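PDB 3K69: putative transcription regulator from Lactobacillus plantarum, which probably binds DNA as a dimeric winged helix-turn-helix transcriptional regulator related to the iron-dependent regulator family. Local coordinates for residues Ile87-Ser92 and Gln130-Tyr135. Sequence-based numbering, arbitrary orientation.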
# COMPACT_ATOMS: atom_id res chain seq x y z
N ILE A 87 3.80 10.87 -1.10
CA ILE A 87 4.12 9.45 -1.30
C ILE A 87 4.01 9.18 -2.80
O ILE A 87 3.02 8.66 -3.24
CB ILE A 87 3.22 8.51 -0.43
CG1 ILE A 87 3.37 8.86 1.05
CG2 ILE A 87 3.61 7.01 -0.61
CD1 ILE A 87 2.53 8.06 1.95
N PRO A 88 5.02 9.57 -3.59
CA PRO A 88 4.83 9.53 -5.06
C PRO A 88 4.58 8.10 -5.62
O PRO A 88 5.04 7.14 -5.04
CB PRO A 88 6.14 10.13 -5.62
CG PRO A 88 6.83 10.77 -4.46
CD PRO A 88 6.35 10.08 -3.21
N PRO A 89 3.80 7.97 -6.70
CA PRO A 89 3.54 6.63 -7.25
C PRO A 89 4.83 5.83 -7.61
O PRO A 89 5.75 6.39 -8.19
CB PRO A 89 2.70 6.91 -8.51
CG PRO A 89 2.06 8.24 -8.27
CD PRO A 89 3.05 9.02 -7.41
N THR A 90 4.86 4.55 -7.23
CA THR A 90 5.82 3.56 -7.73
C THR A 90 5.59 3.30 -9.23
O THR A 90 4.45 3.07 -9.70
CB THR A 90 5.66 2.18 -7.01
OG1 THR A 90 5.43 2.38 -5.61
CG2 THR A 90 6.90 1.33 -7.18
N ILE A 91 6.66 3.32 -9.99
CA ILE A 91 6.63 2.83 -11.38
C ILE A 91 7.16 1.37 -11.42
O ILE A 91 6.45 0.46 -11.88
CB ILE A 91 7.39 3.77 -12.36
CG1 ILE A 91 6.71 5.15 -12.40
CG2 ILE A 91 7.49 3.17 -13.81
CD1 ILE A 91 7.36 6.21 -11.47
N SER A 92 8.39 1.16 -10.90
CA SER A 92 8.93 -0.20 -10.75
C SER A 92 8.50 -0.96 -9.48
O SER A 92 8.77 -0.54 -8.34
CB SER A 92 10.45 -0.20 -10.79
OG SER A 92 10.91 -1.52 -10.61
N GLN A 130 -6.51 2.38 -7.74
CA GLN A 130 -7.77 2.24 -6.99
C GLN A 130 -7.57 2.73 -5.54
O GLN A 130 -8.41 3.44 -4.99
CB GLN A 130 -8.29 0.81 -7.06
CG GLN A 130 -9.48 0.53 -6.14
CD GLN A 130 -10.43 -0.55 -6.65
OE1 GLN A 130 -10.67 -0.65 -7.86
NE2 GLN A 130 -10.99 -1.37 -5.71
N TYR A 131 -6.41 2.44 -4.97
CA TYR A 131 -6.05 2.94 -3.64
C TYR A 131 -6.00 4.44 -3.61
O TYR A 131 -6.60 5.09 -2.72
CB TYR A 131 -4.70 2.34 -3.19
CG TYR A 131 -4.20 2.79 -1.85
CD1 TYR A 131 -4.82 2.40 -0.71
CD2 TYR A 131 -3.06 3.59 -1.73
CE1 TYR A 131 -4.36 2.80 0.55
CE2 TYR A 131 -2.61 4.01 -0.51
CZ TYR A 131 -3.27 3.62 0.64
OH TYR A 131 -2.87 4.01 1.89
N ARG A 132 -5.28 5.02 -4.57
CA ARG A 132 -5.05 6.46 -4.59
C ARG A 132 -6.34 7.22 -4.91
O ARG A 132 -6.56 8.28 -4.33
CB ARG A 132 -3.91 6.80 -5.54
CG ARG A 132 -2.55 6.40 -5.01
CD ARG A 132 -1.43 6.57 -6.03
NE ARG A 132 -0.19 6.10 -5.43
CZ ARG A 132 0.67 6.86 -4.76
NH1 ARG A 132 0.48 8.17 -4.63
NH2 ARG A 132 1.75 6.30 -4.23
N ALA A 133 -7.21 6.63 -5.73
CA ALA A 133 -8.58 7.17 -6.01
C ALA A 133 -9.36 7.43 -4.73
O ALA A 133 -10.14 8.38 -4.65
CB ALA A 133 -9.41 6.20 -6.97
N TYR A 134 -9.16 6.60 -3.71
CA TYR A 134 -9.86 6.79 -2.44
C TYR A 134 -9.61 8.20 -1.86
O TYR A 134 -10.57 8.92 -1.52
CB TYR A 134 -9.49 5.70 -1.41
CG TYR A 134 -10.03 6.02 -0.04
CD1 TYR A 134 -11.39 5.84 0.24
CD2 TYR A 134 -9.23 6.61 0.92
CE1 TYR A 134 -11.90 6.19 1.45
CE2 TYR A 134 -9.74 6.92 2.15
CZ TYR A 134 -11.09 6.71 2.40
OH TYR A 134 -11.62 7.06 3.62
N TYR A 135 -8.35 8.59 -1.77
CA TYR A 135 -7.99 9.88 -1.18
C TYR A 135 -8.45 11.06 -2.02
O TYR A 135 -8.83 12.08 -1.47
CB TYR A 135 -6.49 9.96 -0.94
CG TYR A 135 -5.93 8.93 0.02
CD1 TYR A 135 -5.93 9.15 1.38
CD2 TYR A 135 -5.32 7.78 -0.45
CE1 TYR A 135 -5.38 8.27 2.23
CE2 TYR A 135 -4.78 6.86 0.42
CZ TYR A 135 -4.82 7.11 1.76
OH TYR A 135 -4.27 6.26 2.66
O HOH W 1 2.65 3.56 -6.06
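The exit from helix 79-86 is tied to the long helix 111-136 by Arg132, whose guanidinium meets the carbonyl oxygen of Ile87, the first residue past the helix end. Both terminal nitrogens converge on that one atom: NH1 and NH2 of Arg132 each lie 2.9 Å from Ile87 O. The oxygen sits only 4° out of the guanidinium plane, and the N-H...O angles, 142° and 147°, are bent, as befits a fork sharing a single acceptor. An extended chain from CG to NE carries the charged group across to the loop. Helix 111-136 also packs against the second subunit, where the carbonyl oxygen of Gln130 is hydrogen-bonded to NE2 of Gln130 of that subunit, so the arginine links the loop to a dimer-forming helix. Pro89 covers one guanidinium face off-centre, its CA 3.5 Å above the plane and toward the rim, and its CD 3.9 Å from Arg132 NH1. Salt bridges from Asp128 to NE and from Asp84 to NH1 probably fix the rotation of the group. A leucine in place of Arg132 would probably leave Ile87 O without both donors and the two aspartates without their cationic mate. A water accepts from Thr90 N at 2.7 Å and, weakly, from Arg132 NH2.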